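Local atomic coordinates of peptidyl-prolyl cis-trans isomerase cyclophilin-type (Toxoplasma gondii, PDB entry 3BO7), a protein that probably catalyses the cis-trans isomerisation of peptide bonds that precede proline, and so speeds the folding of proteins. Residues G7-V12 against E167-F172; F43-F48 against P163-E168. One frame throughout, in Å; residues are numbered along the deposited sequence.

Contact 1: residues G7-V12 against E167-F172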
loop_
_atom_site.group_PDB
_atom_site.type_symbol
_atom_site.label_atom_id
_atom_site.label_comp_id
_atom_site.label_asym_id
_atom_site.label_seq_id
_atom_site.Cartn_x
_atom_site.Cartn_y
_atom_site.Cartn_z
ATOM N N GLY A 7 -13.280 -4.740 3.018
ATOM C CA GLY A 7 -13.368 -3.309 2.770
ATOM C C GLY A 7 -13.158 -3.061 1.290
ATOM O O GLY A 7 -12.513 -3.856 0.622
ATOM N N TYR A 8 -13.725 -1.973 0.768
ATOM C CA TYR A 8 -13.558 -1.604 -0.648
ATOM C C TYR A 8 -13.211 -0.135 -0.780
ATOM O O TYR A 8 -13.796 0.713 -0.097
ATOM C CB TYR A 8 -14.797 -1.986 -1.477
ATOM C CG TYR A 8 -15.031 -3.485 -1.472
ATOM C CD1 TYR A 8 -14.312 -4.313 -2.324
ATOM C CD2 TYR A 8 -15.920 -4.075 -0.571
ATOM C CE1 TYR A 8 -14.487 -5.681 -2.304
ATOM C CE2 TYR A 8 -16.097 -5.452 -0.537
ATOM C CZ TYR A 8 -15.377 -6.246 -1.413
ATOM O OH TYR A 8 -15.529 -7.616 -1.411
ATOM N N LEU A 9 -12.235 0.162 -1.638
ATOM C CA LEU A 9 -11.750 1.527 -1.810
ATOM C C LEU A 9 -11.118 1.756 -3.173
ATOM O O LEU A 9 -10.627 0.820 -3.806
ATOM C CB LEU A 9 -10.771 1.929 -0.686
ATOM C CG LEU A 9 -9.417 1.241 -0.452
ATOM C CD1 LEU A 9 -8.305 1.857 -1.298
ATOM C CD2 LEU A 9 -9.079 1.349 1.019
ATOM N N ARG A 10 -11.140 3.012 -3.615
ATOM C CA ARG A 10 -10.431 3.423 -4.821
ATOM C C ARG A 10 -9.340 4.448 -4.496
ATOM O O ARG A 10 -9.599 5.479 -3.862
ATOM C CB ARG A 10 -11.406 3.991 -5.853
ATOM C CG ARG A 10 -10.774 4.328 -7.195
ATOM C CD ARG A 10 -11.799 4.950 -8.124
ATOM N NE ARG A 10 -12.758 3.948 -8.567
ATOM C CZ ARG A 10 -13.999 4.203 -8.967
ATOM N NH1 ARG A 10 -14.446 5.441 -8.984
ATOM N NH2 ARG A 10 -14.789 3.208 -9.355
ATOM N N ILE A 11 -8.118 4.145 -4.917
ATOM C CA ILE A 11 -7.017 5.102 -4.848
ATOM C C ILE A 11 -6.978 5.842 -6.181
ATOM O O ILE A 11 -6.785 5.215 -7.227
ATOM C CB ILE A 11 -5.652 4.402 -4.583
ATOM C CG1 ILE A 11 -5.627 3.785 -3.181
ATOM C CG2 ILE A 11 -4.490 5.384 -4.752
ATOM C CD1 ILE A 11 -4.347 2.983 -2.849
ATOM N N VAL A 12 -7.184 7.159 -6.139
ATOM C CA VAL A 12 -7.159 7.991 -7.336
ATOM C C VAL A 12 -5.815 8.699 -7.407
ATOM O O VAL A 12 -5.491 9.514 -6.529
ATOM C CB VAL A 12 -8.298 9.067 -7.338
ATOM C CG1 VAL A 12 -8.372 9.779 -8.697
ATOM C CG2 VAL A 12 -9.639 8.464 -6.989
ATOM N N GLU A 167 -4.211 11.559 -5.376
ATOM C CA GLU A 167 -5.120 12.703 -5.318
ATOM C C GLU A 167 -6.116 12.522 -4.179
ATOM O O GLU A 167 -6.386 13.453 -3.416
ATOM C CB GLU A 167 -5.841 12.899 -6.660
ATOM C CG GLU A 167 -5.029 13.696 -7.674
ATOM C CD GLU A 167 -5.506 13.554 -9.116
ATOM O OE1 GLU A 167 -4.879 14.184 -9.994
ATOM O OE2 GLU A 167 -6.488 12.823 -9.384
ATOM N N GLU A 168 -6.640 11.309 -4.052
ATOM C CA GLU A 168 -7.592 10.987 -2.995
ATOM C C GLU A 168 -7.813 9.498 -2.927
ATOM O O GLU A 168 -7.501 8.767 -3.868
ATOM C CB GLU A 168 -8.947 11.668 -3.243
ATOM C CG GLU A 168 -9.648 11.180 -4.508
ATOM C CD GLU A 168 -11.051 11.721 -4.665
ATOM O OE1 GLU A 168 -11.607 12.284 -3.694
ATOM O OE2 GLU A 168 -11.604 11.576 -5.774
ATOM N N ILE A 169 -8.378 9.067 -1.805
ATOM C CA ILE A 169 -8.828 7.697 -1.647
ATOM C C ILE A 169 -10.317 7.709 -1.315
ATOM O O ILE A 169 -10.751 8.352 -0.347
ATOM C CB ILE A 169 -7.992 6.927 -0.595
ATOM C CG1 ILE A 169 -6.503 6.961 -0.989
ATOM C CG2 ILE A 169 -8.500 5.493 -0.451
ATOM C CD1 ILE A 169 -5.575 6.145 -0.095
ATOM N N ILE A 170 -11.099 7.036 -2.154
ATOM C CA ILE A 170 -12.533 6.929 -1.928
ATOM C C ILE A 170 -12.807 5.585 -1.272
ATOM O O ILE A 170 -12.499 4.539 -1.841
ATOM C CB ILE A 170 -13.370 7.070 -3.243
ATOM C CG1 ILE A 170 -12.968 8.331 -4.029
ATOM C CG2 ILE A 170 -14.874 7.066 -2.919
ATOM C CD1 ILE A 170 -13.597 8.451 -5.425
ATOM N N VAL A 171 -13.364 5.621 -0.065
ATOM C CA VAL A 171 -13.746 4.401 0.628
ATOM C C VAL A 171 -15.229 4.121 0.375
ATOM O O VAL A 171 -16.081 4.945 0.680
ATOM C CB VAL A 171 -13.425 4.464 2.145
ATOM C CG1 VAL A 171 -13.834 3.173 2.833
ATOM C CG2 VAL A 171 -11.935 4.731 2.368
ATOM N N PHE A 172 -15.510 2.956 -0.204
ATOM C CA PHE A 172 -16.871 2.544 -0.532
ATOM C C PHE A 172 -17.462 1.636 0.534
ATOM O O PHE A 172 -18.675 1.443 0.584
ATOM C CB PHE A 172 -16.904 1.818 -1.884
ATOM C CG PHE A 172 -16.599 2.701 -3.050
ATOM C CD1 PHE A 172 -17.603 3.455 -3.652
ATOM C CD2 PHE A 172 -15.306 2.783 -3.552
ATOM C CE1 PHE A 172 -17.312 4.282 -4.736
ATOM C CE2 PHE A 172 -15.013 3.595 -4.638
ATOM C CZ PHE A 172 -16.011 4.348 -5.226
#

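Contact 2: residues F43-F48 against P163-E168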
loop_
_atom_site.group_PDB
_atom_site.type_symbol
_atom_site.label_atom_id
_atom_site.label_comp_id
_atom_site.label_asym_id
_atom_site.label_seq_id
_atom_site.Cartn_x
_atom_site.Cartn_y
_atom_site.Cartn_z
ATOM N N PHE A 43 -3.267 9.946 3.249
ATOM C CA PHE A 43 -2.590 9.502 2.025
ATOM C C PHE A 43 -2.648 10.504 0.870
ATOM O O PHE A 43 -1.928 10.353 -0.125
ATOM C CB PHE A 43 -3.100 8.129 1.573
ATOM C CG PHE A 43 -2.726 7.008 2.499
ATOM C CD1 PHE A 43 -1.424 6.507 2.520
ATOM C CD2 PHE A 43 -3.677 6.453 3.358
ATOM C CE1 PHE A 43 -1.067 5.466 3.384
ATOM C CE2 PHE A 43 -3.338 5.411 4.221
ATOM C CZ PHE A 43 -2.028 4.913 4.237
ATOM N N ASP A 44 -3.503 11.517 1.002
ATOM C CA ASP A 44 -3.609 12.570 -0.001
ATOM C C ASP A 44 -2.256 13.240 -0.164
ATOM O O ASP A 44 -1.651 13.670 0.824
ATOM C CB ASP A 44 -4.668 13.607 0.400
ATOM C CG ASP A 44 -6.099 13.097 0.226
ATOM O OD1 ASP A 44 -6.312 11.860 0.106
ATOM O OD2 ASP A 44 -7.018 13.947 0.213
ATOM N N ASP A 45 -1.792 13.297 -1.412
ATOM C CA ASP A 45 -0.521 13.936 -1.808
ATOM C C ASP A 45 0.749 13.096 -1.568
ATOM O O ASP A 45 1.842 13.501 -1.959
ATOM C CB ASP A 45 -0.382 15.352 -1.220
ATOM C CG ASP A 45 -1.493 16.294 -1.686
ATOM O OD1 ASP A 45 -1.879 16.234 -2.879
ATOM O OD2 ASP A 45 -1.986 17.090 -0.856
ATOM N N THR A 46 0.614 11.932 -0.940
ATOM C CA THR A 46 1.725 10.984 -0.905
ATOM C C THR A 46 1.980 10.440 -2.316
ATOM O O THR A 46 1.090 10.458 -3.174
ATOM C CB THR A 46 1.513 9.813 0.100
ATOM O OG1 THR A 46 0.363 9.040 -0.268
ATOM C CG2 THR A 46 1.354 10.346 1.521
ATOM N N ILE A 47 3.203 9.971 -2.543
ATOM C CA ILE A 47 3.618 9.469 -3.848
ATOM C C ILE A 47 3.909 7.968 -3.826
ATOM O O ILE A 47 3.898 7.339 -2.772
ATOM C CB ILE A 47 4.866 10.232 -4.382
ATOM C CG1 ILE A 47 5.998 10.225 -3.350
ATOM C CG2 ILE A 47 4.496 11.658 -4.809
ATOM C CD1 ILE A 47 7.326 10.722 -3.906
ATOM N N PHE A 48 4.138 7.406 -5.007
ATOM C CA PHE A 48 4.709 6.072 -5.127
ATOM C C PHE A 48 6.194 6.248 -5.455
ATOM O O PHE A 48 6.566 6.480 -6.608
ATOM C CB PHE A 48 3.965 5.240 -6.178
ATOM C CG PHE A 48 2.603 4.784 -5.732
ATOM C CD1 PHE A 48 2.422 3.507 -5.212
ATOM C CD2 PHE A 48 1.504 5.633 -5.817
ATOM C CE1 PHE A 48 1.166 3.075 -4.793
ATOM C CE2 PHE A 48 0.240 5.219 -5.398
ATOM C CZ PHE A 48 0.070 3.931 -4.882
ATOM N N PRO A 163 6.762 10.351 -10.219
ATOM C CA PRO A 163 6.022 9.444 -9.331
ATOM C C PRO A 163 4.520 9.709 -9.394
ATOM O O PRO A 163 4.113 10.877 -9.332
ATOM C CB PRO A 163 6.551 9.796 -7.927
ATOM C CG PRO A 163 7.785 10.605 -8.145
ATOM C CD PRO A 163 7.588 11.305 -9.455
ATOM N N PRO A 164 3.698 8.644 -9.539
ATOM C CA PRO A 164 2.257 8.817 -9.373
ATOM C C PRO A 164 1.965 9.340 -7.972
ATOM O O PRO A 164 2.522 8.833 -6.986
ATOM C CB PRO A 164 1.705 7.395 -9.532
ATOM C CG PRO A 164 2.744 6.659 -10.296
ATOM C CD PRO A 164 4.051 7.249 -9.861
ATOM N N LYS A 165 1.117 10.359 -7.896
ATOM C CA LYS A 165 0.765 10.988 -6.628
ATOM C C LYS A 165 -0.719 10.766 -6.339
ATOM O O LYS A 165 -1.563 10.939 -7.225
ATOM C CB LYS A 165 1.108 12.485 -6.659
ATOM C CG LYS A 165 0.839 13.232 -5.355
ATOM C CD LYS A 165 1.315 14.694 -5.406
ATOM C CE LYS A 165 0.422 15.582 -6.277
ATOM N NZ LYS A 165 -0.967 15.722 -5.726
ATOM N N VAL A 166 -1.020 10.369 -5.102
ATOM C CA VAL A 166 -2.393 10.119 -4.666
ATOM C C VAL A 166 -3.149 11.440 -4.576
ATOM O O VAL A 166 -2.766 12.330 -3.812
ATOM C CB VAL A 166 -2.446 9.376 -3.289
ATOM C CG1 VAL A 166 -3.876 9.228 -2.793
ATOM C CG2 VAL A 166 -1.764 8.009 -3.375
ATOM N N GLU A 167 -4.211 11.559 -5.376
ATOM C CA GLU A 167 -5.120 12.703 -5.318
ATOM C C GLU A 167 -6.116 12.522 -4.179
ATOM O O GLU A 167 -6.386 13.453 -3.416
ATOM C CB GLU A 167 -5.841 12.899 -6.660
ATOM C CG GLU A 167 -5.029 13.696 -7.674
ATOM C CD GLU A 167 -5.506 13.554 -9.116
ATOM O OE1 GLU A 167 -4.879 14.184 -9.994
ATOM O OE2 GLU A 167 -6.488 12.823 -9.384
ATOM N N GLU A 168 -6.640 11.309 -4.052
ATOM C CA GLU A 168 -7.592 10.987 -2.995
ATOM C C GLU A 168 -7.813 9.498 -2.927
ATOM O O GLU A 168 -7.501 8.767 -3.868
ATOM C CB GLU A 168 -8.947 11.668 -3.243
ATOM C CG GLU A 168 -9.648 11.180 -4.508
ATOM C CD GLU A 168 -11.051 11.721 -4.665
ATOM O OE1 GLU A 168 -11.607 12.284 -3.694
ATOM O OE2 GLU A 168 -11.604 11.576 -5.774
#

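Contact 1: residues G7-V12 against E167-F172
The carbonyl oxygen of Val12 is gripped by two consecutive backbone amides, Glu167 N at 2.7 Å and Glu168 N at a longer 3.3 Å. Two residues set against one define a classic beta bulge, and it lies near the start of strand 166-171, which runs antiparallel to strand 7-13 as the outermost strand counted in the sheet of the cyclophilin barrel. From the bulge onward the ladder is regular: Val12 with Glu168, itself in the bulge, and Arg10 with Ile170 are hydrogen-bonded pairs, while Ile11 with Ile169 and Leu9 with Val171 are non-hydrogen-bonded. The bond from Phe172 N to Tyr8 O has its donor tilted 32° from the carbonyl plane, where the chain turns a corner.

Leu9, Ile11, Ile169 and Val171 share the face that looks to helix 28-39, a place suited to branched aliphatic residues. There Ile11 and Ile169 lie side by side, CG1 of Ile11 meeting CD1 of Ile169 at 3.9 Å, and Leu9 CD1 reaches Ile169 CG2 at 3.7 Å. On the other face Glu168 puts CG between its backbone N and carbonyl carbon (chi1 64°), which lays this methylene beside Val12 CG2 at 3.7 Å; a glutamate can thus offer hydrocarbon to the valine, with the extended chain carrying the carboxylate on past CG, though OE2 still lies near the same methyl. Arg10 bends at chi3 (-71°), and its NE bonds to Asn19 OD1. Phe172 CZ stands over the centre of the Arg10 guanidinium, while Phe172 CE2 meets Arg10 CB at 3.8 Å, in the plane of the ring.

Contact 2: residues F43-F48 against P163-E168
Lys165 and Asp45 run alongside each other and close a salt bridge between NZ of Lys165 and OD1 of Asp45 at 3.0 Å. The lysine bends at chi3 (73°) and chi4 (65°), bringing NZ to the anti side of OD1 while its CG and CD pass the Asp45 carbonyl oxygen. Asp45 is the third residue of the type II beta turn Phe43-Thr46, which lies in the loop after helix 28-39 and packs against the start of strand 166-171 in this cyclophilin fold.

Val166 points at the turn: its CB sits 3.4 Å from Phe43 O, an oxygen that also accepts from Thr46 N and, at 2.6 Å, from Thr46 OG1. The small threonine suits this place because its hydroxyl reaches back to the turn's own carbonyl while the side chain runs beside Val166.

Further along, Ile47 and Pro163 lie side by side, CB to CB at 3.9 Å, while the isoleucine crosses Lys165 obliquely, its CG2 against the lysine CB. Phe48 stands at about a right angle to Pro164, CD2 meeting the proline CB at 4.1 Å, and the Pro164 carbonyl oxygen lies in the plane of the ring, at its edge. The same oxygen takes the Phe48 amide at 2.9 Å. Phe48 CE2 reaches Val166 CG2 at 4.0 Å, and Trp149 meets the ring as well.

Proline has no amide hydrogen to give, yet Pro164 still serves through its carbonyl. Three backbone bonds, donated by Asp45, Val166 and Phe48, carry the joint, with one ion pair between partly exposed residues and hydrocarbon contacts made largely by the buried Ile47, Phe48, Pro164 and Val166, a mixture in which the charge probably adds to a joint the backbone already makes.

From the N terminus the chain lays down strand 7-13, goes back along strand 16-22 and through helix 28-39, and then reaches 43-48, the first half of contact 2. It returns to 163-168 only after most of the remaining barrel, so contact 2 closes a loop that sits within the longer one closed by contact 1. The two loops end on one continuous piece of chain, and Glu167 and Glu168 belong to both contacts. Strand 166-171 is thereby fixed to strand 7-13 and, at its beginning, to the turn after the helix. The contacts also touch directly: Ile169 CD1 packs on Phe43 CB at 3.6 Å, and Ile11 CG2 on Val166 CG2.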